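Local coordinates for protein PA1221 (Pseudomonas aeruginosa, PDB 4DG8) that belongs to the ANL clan of AMP-binding enzymes, also carries a phosphopantetheine attachment site, and holds adenosine monophosphate in a pocket, at residues C131-T136 against P145-P150; G188-C193 against A225-G230; A200-M205 against L278-T283; C231-D236 against R252-A257; H292-L297 against D327-D332. All coordinates share one frame; numbering follows the deposited sequence.

Overall arrangement
All five contacts lie in the AMP-binding part of the chain but differ in depth. Contacts 2 and 4 are buried, contacts 3 and 5 partly so, and contact 1 is at the surface. Contacts 2, 3 and 4 touch one another; 3 and 4 both reach neighbouring strands 256-260 and 280-284, and helix 217-226 of contact 2 leads into strand 231-234 of contact 4. Contact 1 stands apart, in loops at the margin of another sheet. Arginine grips a carbonyl in contact 1, a carboxylate in contact 4 and both in contact 5, and adds a weak bond in contact 3. Contact 2 is mainly leucine packing with one asparagine amide bond; contact 3 turns on a glutamine amide.

Contact 1 of 5, residues C131-T136 against P145-P150; sequences CSTTPT and PVRHLP
Two loops at one margin of a mixed seven-stranded sheet meet where Arg147 grips the backbone oxygen of Cys131. Both terminal nitrogens donate to this one atom, end-on: Arg147 NH1 lies 2.8 Å from Cys131 O, and Arg147 NH2 lies 3.0 Å from the same oxygen. The acceptor sits in the guanidinium plane, at its edge. Seen from the carbonyl, the two donors arrive from the same face of its plane, but differently. NH1 stands far above that plane, 66° out of it, while NH2 is tilted by only 20° and comes closer to the line of the C=O bond. The arginine chain is extended from CG to NE, which carries the group across to the other loop. There the methyl of Thr133 lies over one guanidinium face, offset toward its rim, with CG2 3.7 Å from Arg147 NH2. The loops follow strands 125-130 and 143-145, which are parallel neighbours with 143-145 outermost, so both chain segments emerge at the same end of the sheet. Beside the polar grip is a small apolar patch. Val146 CG1, set between its backbone N and carbonyl carbon (chi1 83°), comes within 3.7 Å of Cys131 SG. It is equally near the backbone, at 3.7 Å from Cys131 CA. The side chains of Cys131 and Val146 also touch Cys93 of helix 88-99, and Arg147 NH2 forms a long, weak ion pair with Glu89.

Contact 2 of 5, residues G188-C193 against A225-G230; sequences GITRLC and ALLNGG
Leu227 brings CD1 up to Ile189 and Thr190 with CG anti to its own carbonyl carbon (chi1 -60°) and CD1 anti to CA (chi2 -175°). That single methyl does most of the apolar touching. Leu227 CD1 lies 4.0 Å from Ile189 CG2, the two side chains crossing at about a right angle, and it is also 4.0 Å from the methyl Thr190 CG2, which it approaches obliquely. Cys193 CB is a little farther off, 4.3 Å from Leu227 CD1. The contact thus sets one side of helix 186-193 against the turn that leaves helix 217-226, a buried helix-to-turn packing completed by Val29 of helix 29-39, which touches both Ile189 and Leu227. In that turn the backbone N atoms of Asn228 and Gly230 both hydrogen-bond Ala225 O. The polar link is at the last residue of helix 186-193: Asn228 ND2 donates to Cys193 O over 3.1 Å in a nearly straight bond (169°). The acceptor lies close to the amide plane, whereas the donor stands above the plane of the carbonyl. Asn228 ND2 also donates to Gly224 O, its stronger partner, so the amide ties two backbone carbonyls together. Thr190 turns its hydroxyl to a different partner, bonding Pro27 O.

Contact 3 of 5, residues A200-M205 against L278-T283; sequences AFAPQM and LRQLLT
Gln280 accepts a hydrogen bond from the backbone of Phe201, with Phe201 N 2.9 Å from Gln280 OE1 and the N-H pointing reasonably straight at the oxygen (150°). The donor is tilted 35° from the plane of the amide carbonyl. Gln280 opens strand 280-284, an inner strand of a mixed five-stranded sheet, and its partner lies in the loop between helix 186-193 and strand 206-209, so the bond pins that loop to the start of the strand. Gln280 CG takes the crowded position between the backbone N and the carbonyl carbon (chi1 57°); from there the chain runs extended to its amide. At the other end of that amide, NE2 bonds Ser256 OG on the neighbouring strand, which engages both polar atoms of the group. A second, weaker tie runs from Arg279: its NH1 is 3.3 Å from Phe201 O, which lies at the edge of the guanidinium, near its plane. Around these bonds the loop packs on the carbon chains of Arg279 and Gln280. The Phe201 ring, turned steeply against the Gln280 amide, brings CD2 to 3.5 Å from Gln280 OE1 and stacks in addition with His304. Ala202 CB meets both Arg279, just before the strand, and Gln280, lying 3.9 Å from Arg279 CB and 3.6 Å from Gln280 NE2. Ala202 also begins a type I beta turn, closed by Met205 N bonding Ala202 O. The Met205 side chain, bent at chi2, brings SD to 3.6 Å from Gln280 NE2.

Contact 4 of 5, residues C231-D236 against R252-A257; sequences CCVLND and RGADSA
Arg252 meets Asp236 with the edge of its guanidinium, and the two flat groups stand almost perpendicular, their planes 88° apart. Both terminal nitrogens address one carboxylate oxygen. Arg252 NH1 makes the short arm of the salt bridge, 2.6 Å from Asp236 OD1, while NH2 adds a weak bond at 3.2 Å to that same OD1. The oxygen lies close to the guanidinium plane and is met on its syn side, with NH1 21° out of the carboxylate plane. Leu234 O is also near this edge, 3.2 Å from Arg252 NH1. The second carboxylate oxygen, Asp236 OD2, accepts from Arg49 N, so both oxygens of this side chain are engaged. Strand 231-234 is an inner strand of a four-stranded mixed sheet; Arg252 and Ala254 lie in the link that leads from helix 242-250 into strand 256-260, the outermost strand of a five-stranded sheet. Gly253, with positive phi, is the first residue to leave helical geometry after that helix. Alongside the salt bridge the contact is apolar. Val233 CG1, anti to the backbone N (chi1 -176°), packs 3.6 Å from Arg252 CB and 4.1 Å from Ala254 CB. Its other methyl, Val233 CG2, rests 4.1 Å from Ala254 CA. Next along the chain, Asp255 OD1 accepts from Ser256 OG and from Arg206 N, the latter at the start of strand 206-209.

Contact 5 of 5, residues H292-L297 against D327-D332; sequences HVRRAL and DLEEDD
Leu328 and Arg294 bury the largest areas here, with Leu297 a distant third, and together they join helix 290-299 to a short 3-10 segment. The helix forms the connection of a beta-alpha-beta crossover between parallel neighbours 280-284 and 304-309, while the 3-10 turn lies in the loop between strands 319-322 and 337-338. Asp327, just before Leu328, forms a salt bridge with Arg411. Leu328 points its side chain at the helix, and its CD2 meets two helix side chains: Leu328 CD2 lies 3.7 Å from Val293 CG1 and 3.9 Å from Leu297 CD1. These helix residues, one turn apart, also rest on Leu305 of strand 304-309, so Val293 and Leu297 are shared between Leu328 and the sheet. Arg294 runs obliquely past Leu328, its CG 3.8 Å from Leu328 CB, and its chain bends at chi3 (78°), turning NE out of the line of CB, CG and CD. Arg294 NH1 then serves two acceptors. It donates to Leu328 O over 2.8 Å, standing 55° above the carbonyl plane, and it makes a salt bridge with Glu329 OE2 at 3.0 Å. Both acceptors lie near the guanidinium plane, but the carboxylate is turned steeply against it and is met from above its own plane, 50° out. A water closes the polar group: Arg294 NH2 donates to it, and it donates in turn to Glu329 OE2, 2.6 Å from the water oxygen.

Contact 1 of 5, residues C131-T136 against P145-P150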
# COMPACT_ATOMS: atom_id res chain seq x y z
N CYS A 131 20.03 -2.16 0.39
CA CYS A 131 20.34 -1.31 -0.76
C CYS A 131 20.81 0.08 -0.39
O CYS A 131 21.07 0.89 -1.29
CB CYS A 131 19.13 -1.18 -1.71
SG CYS A 131 18.63 -2.72 -2.44
N SER A 132 20.91 0.39 0.90
CA SER A 132 21.31 1.74 1.30
C SER A 132 22.71 2.05 0.80
O SER A 132 23.53 1.15 0.60
CB SER A 132 21.24 1.91 2.82
OG SER A 132 22.07 0.97 3.48
N THR A 133 22.98 3.31 0.54
CA THR A 133 24.33 3.68 0.17
C THR A 133 25.17 3.84 1.43
O THR A 133 26.33 3.41 1.48
CB THR A 133 24.35 4.97 -0.65
OG1 THR A 133 23.80 6.03 0.14
CG2 THR A 133 23.51 4.79 -1.91
N THR A 134 24.58 4.46 2.45
CA THR A 134 25.29 4.71 3.70
C THR A 134 25.07 3.57 4.69
O THR A 134 23.94 3.10 4.86
CB THR A 134 24.87 6.06 4.32
OG1 THR A 134 25.48 6.21 5.61
CG2 THR A 134 23.35 6.15 4.46
N PRO A 135 26.15 3.11 5.35
CA PRO A 135 26.01 1.98 6.28
C PRO A 135 25.03 2.25 7.43
O PRO A 135 25.13 3.26 8.14
CB PRO A 135 27.44 1.79 6.83
CG PRO A 135 28.16 3.07 6.50
CD PRO A 135 27.54 3.57 5.24
N THR A 136 24.05 1.35 7.57
CA THR A 136 23.10 1.32 8.68
C THR A 136 23.21 -0.02 9.41
O THR A 136 23.07 -1.08 8.80
OG1 THR A 136 21.00 0.82 7.25
CG2 THR A 136 23.98 -0.36 5.51
N PRO A 145 25.01 -6.50 1.96
CA PRO A 145 25.14 -5.28 1.15
C PRO A 145 24.89 -5.62 -0.31
O PRO A 145 25.56 -6.48 -0.86
CB PRO A 145 26.60 -4.87 1.36
CG PRO A 145 27.32 -6.17 1.64
CD PRO A 145 26.32 -7.07 2.34
N VAL A 146 23.99 -4.90 -0.96
CA VAL A 146 23.56 -5.34 -2.27
C VAL A 146 24.59 -4.99 -3.35
O VAL A 146 24.67 -5.66 -4.37
CB VAL A 146 22.15 -4.82 -2.63
CG1 VAL A 146 22.24 -3.40 -3.19
CG2 VAL A 146 21.49 -5.76 -3.62
N ARG A 147 25.40 -3.97 -3.10
CA ARG A 147 26.42 -3.55 -4.05
C ARG A 147 27.67 -4.39 -3.89
O ARG A 147 28.57 -4.39 -4.74
CB ARG A 147 26.73 -2.06 -3.87
CG ARG A 147 25.63 -1.14 -4.40
CD ARG A 147 25.83 0.33 -4.04
NE ARG A 147 24.60 1.08 -4.31
CZ ARG A 147 23.54 1.08 -3.51
NH1 ARG A 147 23.57 0.39 -2.38
NH2 ARG A 147 22.45 1.78 -3.83
N HIS A 148 27.77 -5.07 -2.75
CA HIS A 148 28.95 -5.87 -2.44
C HIS A 148 28.89 -7.40 -2.58
O HIS A 148 29.78 -8.10 -2.09
CB HIS A 148 29.66 -5.35 -1.19
CG HIS A 148 30.23 -3.98 -1.39
ND1 HIS A 148 29.47 -2.83 -1.29
CD2 HIS A 148 31.48 -3.57 -1.74
CE1 HIS A 148 30.23 -1.78 -1.54
NE2 HIS A 148 31.45 -2.20 -1.82
N LEU A 149 27.82 -7.91 -3.17
CA LEU A 149 27.63 -9.36 -3.33
C LEU A 149 28.67 -10.06 -4.21
O LEU A 149 29.19 -9.49 -5.17
CB LEU A 149 26.24 -9.66 -3.88
CG LEU A 149 25.08 -9.04 -3.09
CD1 LEU A 149 23.77 -9.38 -3.76
CD2 LEU A 149 25.10 -9.51 -1.66
N PRO A 150 28.97 -11.33 -3.87
CA PRO A 150 29.89 -12.20 -4.60
C PRO A 150 29.25 -12.80 -5.86
O PRO A 150 28.02 -12.95 -5.93
CB PRO A 150 30.20 -13.29 -3.59
CG PRO A 150 28.96 -13.41 -2.78
CD PRO A 150 28.40 -12.01 -2.69

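Contact 2 of 5, residues G188-C193 against A225-G230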
# COMPACT_ATOMS: atom_id res chain seq x y z
N GLY A 188 -2.35 -11.27 -8.34
CA GLY A 188 -2.95 -10.06 -7.79
C GLY A 188 -2.31 -8.84 -8.44
O GLY A 188 -2.99 -7.84 -8.77
N ILE A 189 -1.00 -8.94 -8.65
CA ILE A 189 -0.25 -7.87 -9.30
C ILE A 189 -0.55 -7.71 -10.79
O ILE A 189 -0.78 -6.58 -11.25
CB ILE A 189 1.27 -8.07 -9.14
CG1 ILE A 189 1.65 -8.08 -7.66
CG2 ILE A 189 2.01 -6.96 -9.87
CD1 ILE A 189 3.13 -8.34 -7.41
N THR A 190 -0.52 -8.82 -11.54
CA THR A 190 -0.74 -8.71 -12.99
C THR A 190 -2.21 -8.37 -13.29
O THR A 190 -2.49 -7.64 -14.24
CB THR A 190 -0.27 -9.96 -13.80
OG1 THR A 190 -0.99 -11.11 -13.36
CG2 THR A 190 1.24 -10.20 -13.63
N ARG A 191 -3.14 -8.85 -12.46
CA ARG A 191 -4.55 -8.47 -12.63
C ARG A 191 -4.70 -6.99 -12.32
O ARG A 191 -5.45 -6.29 -13.02
CB ARG A 191 -5.51 -9.34 -11.79
CG ARG A 191 -5.72 -8.90 -10.31
CD ARG A 191 -6.72 -7.74 -10.25
NE ARG A 191 -7.43 -7.58 -8.98
CZ ARG A 191 -6.91 -7.03 -7.89
NH1 ARG A 191 -5.64 -6.62 -7.87
NH2 ARG A 191 -7.64 -6.91 -6.79
N LEU A 192 -3.99 -6.50 -11.31
CA LEU A 192 -4.04 -5.07 -11.00
C LEU A 192 -3.57 -4.22 -12.18
O LEU A 192 -4.18 -3.18 -12.50
CB LEU A 192 -3.17 -4.74 -9.76
CG LEU A 192 -3.02 -3.24 -9.44
CD1 LEU A 192 -4.37 -2.64 -9.05
CD2 LEU A 192 -1.97 -2.97 -8.36
N CYS A 193 -2.46 -4.62 -12.81
CA CYS A 193 -1.78 -3.73 -13.76
C CYS A 193 -2.15 -3.83 -15.24
O CYS A 193 -1.83 -2.93 -16.01
CB CYS A 193 -0.26 -3.87 -13.61
SG CYS A 193 0.35 -3.58 -11.93
N ALA A 225 4.02 0.57 -14.28
CA ALA A 225 5.00 0.91 -15.31
C ALA A 225 5.63 -0.31 -15.96
O ALA A 225 5.51 -0.51 -17.18
CB ALA A 225 6.12 1.77 -14.72
N LEU A 226 6.29 -1.14 -15.15
CA LEU A 226 7.17 -2.15 -15.73
C LEU A 226 6.40 -3.24 -16.48
O LEU A 226 6.93 -3.87 -17.39
CB LEU A 226 8.07 -2.79 -14.67
CG LEU A 226 9.11 -1.87 -14.01
CD1 LEU A 226 9.82 -2.62 -12.90
CD2 LEU A 226 10.12 -1.38 -15.05
N LEU A 227 5.16 -3.50 -16.09
CA LEU A 227 4.39 -4.53 -16.77
C LEU A 227 3.71 -3.98 -18.03
O LEU A 227 3.10 -4.72 -18.81
CB LEU A 227 3.39 -5.19 -15.80
CG LEU A 227 4.07 -5.86 -14.61
CD1 LEU A 227 3.05 -6.59 -13.76
CD2 LEU A 227 5.20 -6.83 -15.06
N ASN A 228 3.77 -2.66 -18.20
CA ASN A 228 3.33 -2.00 -19.43
C ASN A 228 4.38 -1.44 -20.40
O ASN A 228 4.01 -0.75 -21.36
CB ASN A 228 2.17 -1.04 -19.16
CG ASN A 228 0.96 -1.78 -18.65
OD1 ASN A 228 0.28 -2.48 -19.40
ND2 ASN A 228 0.73 -1.69 -17.34
N GLY A 229 5.66 -1.66 -20.13
CA GLY A 229 6.70 -1.09 -20.98
C GLY A 229 6.92 0.39 -20.67
O GLY A 229 7.53 1.12 -21.46
N GLY A 230 6.43 0.83 -19.51
CA GLY A 230 6.58 2.21 -19.05
C GLY A 230 7.84 2.41 -18.24
O GLY A 230 8.73 1.55 -18.24

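Contact 3 of 5, residues A200-M205 against L278-T283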
# COMPACT_ATOMS: atom_id res chain seq x y z
N ALA A 200 -5.55 3.84 -18.68
CA ALA A 200 -5.47 3.94 -20.15
C ALA A 200 -5.11 5.31 -20.74
O ALA A 200 -5.27 5.52 -21.95
CB ALA A 200 -6.75 3.40 -20.79
N PHE A 201 -4.73 6.27 -19.89
CA PHE A 201 -4.57 7.66 -20.35
C PHE A 201 -3.13 8.16 -20.62
O PHE A 201 -2.93 9.31 -21.00
CB PHE A 201 -5.35 8.60 -19.43
CG PHE A 201 -6.70 8.05 -19.01
CD1 PHE A 201 -7.75 7.97 -19.93
CD2 PHE A 201 -6.91 7.60 -17.71
CE1 PHE A 201 -8.98 7.45 -19.55
CE2 PHE A 201 -8.15 7.08 -17.33
CZ PHE A 201 -9.18 7.01 -18.24
N ALA A 202 -2.14 7.31 -20.39
CA ALA A 202 -0.75 7.71 -20.58
C ALA A 202 0.02 6.63 -21.34
O ALA A 202 0.54 5.69 -20.73
CB ALA A 202 -0.09 8.04 -19.22
N PRO A 203 0.08 6.74 -22.68
CA PRO A 203 0.73 5.70 -23.49
C PRO A 203 2.12 5.32 -22.97
O PRO A 203 2.50 4.15 -23.03
CB PRO A 203 0.82 6.34 -24.88
CG PRO A 203 -0.35 7.27 -24.94
CD PRO A 203 -0.48 7.82 -23.51
N GLN A 204 2.86 6.30 -22.45
CA GLN A 204 4.24 6.06 -22.00
C GLN A 204 4.33 5.49 -20.59
O GLN A 204 5.42 5.07 -20.16
CB GLN A 204 5.11 7.33 -22.09
CG GLN A 204 5.41 7.81 -23.50
CD GLN A 204 6.72 8.57 -23.56
OE1 GLN A 204 6.78 9.77 -23.22
NE2 GLN A 204 7.79 7.88 -23.96
N MET A 205 3.22 5.52 -19.87
CA MET A 205 3.14 4.89 -18.56
C MET A 205 4.34 5.27 -17.69
O MET A 205 5.03 4.39 -17.17
CB MET A 205 3.01 3.37 -18.68
CG MET A 205 1.70 2.92 -19.35
SD MET A 205 0.31 3.45 -18.35
CE MET A 205 0.11 2.02 -17.26
N LEU A 278 0.69 15.91 -15.45
CA LEU A 278 0.16 14.56 -15.18
C LEU A 278 -0.97 14.21 -16.14
O LEU A 278 -1.88 15.01 -16.37
CB LEU A 278 -0.33 14.43 -13.73
CG LEU A 278 0.74 14.42 -12.65
CD1 LEU A 278 0.09 14.27 -11.26
CD2 LEU A 278 1.76 13.31 -12.90
N ARG A 279 -0.87 13.04 -16.77
CA ARG A 279 -1.93 12.54 -17.64
C ARG A 279 -3.01 11.79 -16.85
O ARG A 279 -4.21 11.94 -17.09
CB ARG A 279 -1.35 11.69 -18.79
CG ARG A 279 -0.69 12.52 -19.91
CD ARG A 279 -0.32 11.66 -21.15
NE ARG A 279 -0.32 12.53 -22.32
CZ ARG A 279 -1.12 12.38 -23.37
NH1 ARG A 279 -1.96 11.37 -23.44
NH2 ARG A 279 -1.05 13.25 -24.36
N GLN A 280 -2.57 10.96 -15.91
CA GLN A 280 -3.50 10.26 -15.02
C GLN A 280 -2.99 10.31 -13.59
O GLN A 280 -1.81 10.03 -13.30
CB GLN A 280 -3.77 8.82 -15.51
CG GLN A 280 -2.50 7.98 -15.66
CD GLN A 280 -2.63 6.74 -16.56
OE1 GLN A 280 -3.67 6.48 -17.17
NE2 GLN A 280 -1.54 5.97 -16.63
N LEU A 281 -3.89 10.71 -12.69
CA LEU A 281 -3.63 10.83 -11.27
C LEU A 281 -4.64 9.97 -10.53
O LEU A 281 -5.86 10.14 -10.68
CB LEU A 281 -3.75 12.30 -10.85
CG LEU A 281 -3.56 12.65 -9.36
CD1 LEU A 281 -2.30 11.98 -8.78
CD2 LEU A 281 -3.49 14.15 -9.17
N LEU A 282 -4.15 9.01 -9.77
CA LEU A 282 -4.99 8.17 -8.93
C LEU A 282 -4.77 8.57 -7.49
O LEU A 282 -3.65 8.85 -7.06
CB LEU A 282 -4.67 6.68 -9.13
CG LEU A 282 -4.70 6.24 -10.59
CD1 LEU A 282 -3.31 6.35 -11.21
CD2 LEU A 282 -5.20 4.82 -10.71
N THR A 283 -5.87 8.66 -6.75
CA THR A 283 -5.83 9.06 -5.35
C THR A 283 -6.84 8.21 -4.59
O THR A 283 -7.60 7.45 -5.19
CB THR A 283 -6.15 10.56 -5.18
OG1 THR A 283 -6.01 10.90 -3.79
CG2 THR A 283 -7.57 10.87 -5.64

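Contact 4 of 5, residues C231-D236 against R252-A257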
# COMPACT_ATOMS: atom_id res chain seq x y z
N CYS A 231 7.93 3.54 -17.55
CA CYS A 231 9.14 3.87 -16.81
C CYS A 231 8.86 4.17 -15.34
O CYS A 231 7.95 4.91 -15.00
CB CYS A 231 9.86 5.08 -17.43
SG CYS A 231 11.45 5.47 -16.65
N CYS A 232 9.68 3.59 -14.47
CA CYS A 232 9.60 3.93 -13.07
C CYS A 232 10.42 5.20 -12.90
O CYS A 232 11.65 5.17 -13.01
CB CYS A 232 10.21 2.81 -12.23
SG CYS A 232 9.19 1.34 -12.19
N VAL A 233 9.74 6.29 -12.59
CA VAL A 233 10.42 7.55 -12.35
C VAL A 233 10.53 7.68 -10.84
O VAL A 233 9.57 8.07 -10.17
CB VAL A 233 9.56 8.71 -12.88
CG1 VAL A 233 10.29 10.03 -12.72
CG2 VAL A 233 9.21 8.47 -14.36
N LEU A 234 11.73 7.44 -10.33
CA LEU A 234 11.91 7.25 -8.90
C LEU A 234 12.02 8.60 -8.25
O LEU A 234 12.76 9.46 -8.75
CB LEU A 234 13.20 6.47 -8.61
CG LEU A 234 13.43 5.13 -9.31
CD1 LEU A 234 14.74 4.50 -8.79
CD2 LEU A 234 12.26 4.19 -9.09
N ASN A 235 11.36 8.80 -7.12
CA ASN A 235 11.61 10.02 -6.41
C ASN A 235 12.78 9.78 -5.48
O ASN A 235 12.61 9.29 -4.36
CB ASN A 235 10.39 10.43 -5.57
CG ASN A 235 10.71 11.59 -4.61
OD1 ASN A 235 11.65 12.34 -4.84
ND2 ASN A 235 9.93 11.73 -3.55
N ASP A 236 13.95 10.17 -5.96
CA ASP A 236 15.19 10.26 -5.18
C ASP A 236 15.53 11.71 -4.84
O ASP A 236 16.68 12.03 -4.53
CB ASP A 236 16.36 9.53 -5.86
CG ASP A 236 16.49 9.88 -7.32
OD1 ASP A 236 15.87 10.89 -7.75
OD2 ASP A 236 17.21 9.15 -8.03
N ARG A 252 11.99 14.87 -15.26
CA ARG A 252 11.98 13.44 -15.57
C ARG A 252 10.84 12.85 -16.39
O ARG A 252 10.87 11.67 -16.72
CB ARG A 252 12.27 12.64 -14.31
CG ARG A 252 13.56 13.13 -13.71
CD ARG A 252 13.85 12.42 -12.47
NE ARG A 252 14.99 13.00 -11.79
CZ ARG A 252 15.47 12.51 -10.65
NH1 ARG A 252 14.89 11.44 -10.12
NH2 ARG A 252 16.50 13.07 -10.05
N GLY A 253 9.86 13.67 -16.74
CA GLY A 253 8.75 13.20 -17.55
C GLY A 253 7.73 12.25 -16.92
O GLY A 253 7.03 11.54 -17.65
N ALA A 254 7.59 12.25 -15.60
CA ALA A 254 6.49 11.48 -15.01
C ALA A 254 5.16 12.02 -15.53
O ALA A 254 4.93 13.23 -15.52
CB ALA A 254 6.53 11.53 -13.50
N ASP A 255 4.35 11.13 -16.11
CA ASP A 255 2.97 11.42 -16.53
C ASP A 255 1.84 10.73 -15.74
O ASP A 255 0.68 10.96 -16.02
CB ASP A 255 2.81 11.18 -18.03
CG ASP A 255 3.13 9.74 -18.44
OD1 ASP A 255 2.94 8.82 -17.61
OD2 ASP A 255 3.55 9.53 -19.60
N SER A 256 2.17 9.85 -14.80
CA SER A 256 1.18 9.06 -14.09
C SER A 256 1.56 9.03 -12.62
O SER A 256 2.74 8.89 -12.29
CB SER A 256 1.15 7.60 -14.60
OG SER A 256 0.91 7.53 -16.01
N ALA A 257 0.59 9.19 -11.73
CA ALA A 257 0.96 9.17 -10.32
C ALA A 257 -0.15 8.71 -9.41
O ALA A 257 -1.33 8.90 -9.69
CB ALA A 257 1.49 10.55 -9.88

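Contact 5 of 5, residues H292-L297 against D327-D332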
# COMPACT_ATOMS: atom_id res chain seq x y z
N HIS A 292 -11.47 19.56 -2.53
CA HIS A 292 -10.12 19.51 -3.10
C HIS A 292 -10.13 18.90 -4.52
O HIS A 292 -9.41 19.35 -5.40
CB HIS A 292 -9.16 18.75 -2.17
CG HIS A 292 -8.83 19.47 -0.90
ND1 HIS A 292 -9.63 19.41 0.23
CD2 HIS A 292 -7.81 20.30 -0.59
CE1 HIS A 292 -9.10 20.16 1.18
NE2 HIS A 292 -8.00 20.71 0.71
N VAL A 293 -10.96 17.87 -4.74
CA VAL A 293 -11.10 17.28 -6.07
C VAL A 293 -11.64 18.31 -7.04
O VAL A 293 -11.19 18.40 -8.18
CB VAL A 293 -12.00 16.01 -6.07
CG1 VAL A 293 -12.31 15.56 -7.51
CG2 VAL A 293 -11.35 14.89 -5.28
N ARG A 294 -12.62 19.10 -6.57
CA ARG A 294 -13.18 20.21 -7.32
C ARG A 294 -12.08 21.21 -7.66
O ARG A 294 -11.94 21.62 -8.82
CB ARG A 294 -14.28 20.94 -6.50
CG ARG A 294 -15.71 20.40 -6.68
CD ARG A 294 -16.74 21.19 -5.84
NE ARG A 294 -17.10 22.48 -6.43
CZ ARG A 294 -18.10 22.65 -7.30
NH1 ARG A 294 -18.83 21.61 -7.66
NH2 ARG A 294 -18.37 23.85 -7.81
N ARG A 295 -11.29 21.62 -6.67
CA ARG A 295 -10.26 22.61 -6.96
C ARG A 295 -9.25 22.08 -8.03
O ARG A 295 -8.88 22.79 -8.99
CB ARG A 295 -9.55 23.04 -5.67
CG ARG A 295 -8.71 24.28 -5.85
CD ARG A 295 -8.04 24.75 -4.55
NE ARG A 295 -7.19 25.91 -4.85
CZ ARG A 295 -6.15 26.28 -4.12
NH1 ARG A 295 -5.84 25.61 -3.02
NH2 ARG A 295 -5.43 27.33 -4.48
N ALA A 296 -8.86 20.81 -7.87
CA ALA A 296 -7.94 20.19 -8.81
C ALA A 296 -8.52 20.13 -10.22
O ALA A 296 -7.91 20.65 -11.17
CB ALA A 296 -7.49 18.79 -8.33
N LEU A 297 -9.70 19.53 -10.37
CA LEU A 297 -10.26 19.32 -11.71
C LEU A 297 -10.66 20.61 -12.42
O LEU A 297 -10.54 20.72 -13.65
CB LEU A 297 -11.41 18.31 -11.69
CG LEU A 297 -10.90 16.91 -11.35
CD1 LEU A 297 -12.02 15.90 -11.44
CD2 LEU A 297 -9.75 16.53 -12.27
N ASP A 327 -19.69 14.32 -10.96
CA ASP A 327 -19.26 13.88 -9.64
C ASP A 327 -18.91 15.05 -8.74
O ASP A 327 -19.01 14.94 -7.52
CB ASP A 327 -18.06 12.92 -9.73
CG ASP A 327 -18.42 11.63 -10.44
OD1 ASP A 327 -19.63 11.26 -10.41
OD2 ASP A 327 -17.50 10.99 -11.01
N LEU A 328 -18.52 16.17 -9.34
CA LEU A 328 -18.05 17.31 -8.57
C LEU A 328 -19.20 18.00 -7.85
O LEU A 328 -18.98 18.90 -7.04
CB LEU A 328 -17.32 18.30 -9.46
CG LEU A 328 -16.14 17.73 -10.24
CD1 LEU A 328 -15.56 18.82 -11.12
CD2 LEU A 328 -15.08 17.16 -9.31
N GLU A 329 -20.42 17.58 -8.17
CA GLU A 329 -21.60 18.13 -7.53
C GLU A 329 -22.10 17.27 -6.36
O GLU A 329 -23.09 17.63 -5.73
CB GLU A 329 -22.73 18.28 -8.54
CG GLU A 329 -22.39 19.16 -9.71
CD GLU A 329 -21.89 20.52 -9.28
OE1 GLU A 329 -22.56 21.17 -8.44
OE2 GLU A 329 -20.82 20.94 -9.77
N GLU A 330 -21.43 16.15 -6.09
CA GLU A 330 -21.93 15.24 -5.06
C GLU A 330 -21.26 15.46 -3.71
O GLU A 330 -20.26 16.18 -3.62
CB GLU A 330 -21.68 13.78 -5.51
CG GLU A 330 -22.18 13.44 -6.92
CD GLU A 330 -23.58 12.82 -6.92
OE1 GLU A 330 -24.18 12.69 -5.84
OE2 GLU A 330 -24.07 12.46 -8.01
N ASP A 331 -21.78 14.79 -2.68
CA ASP A 331 -21.27 14.92 -1.31
C ASP A 331 -20.02 14.06 -1.16
O ASP A 331 -19.24 14.25 -0.23
CB ASP A 331 -22.30 14.44 -0.27
CG ASP A 331 -23.37 15.48 0.05
OD1 ASP A 331 -23.44 16.54 -0.60
OD2 ASP A 331 -24.17 15.20 0.97
N ASP A 332 -19.85 13.10 -2.06
CA ASP A 332 -18.70 12.20 -2.04
C ASP A 332 -18.39 11.76 -3.46
O ASP A 332 -19.29 11.65 -4.26
CB ASP A 332 -19.01 10.95 -1.20
CG ASP A 332 -20.15 10.11 -1.80
OD1 ASP A 332 -21.32 10.51 -1.63
OD2 ASP A 332 -19.88 9.06 -2.43
O HOH W 1 -20.80 23.58 -9.66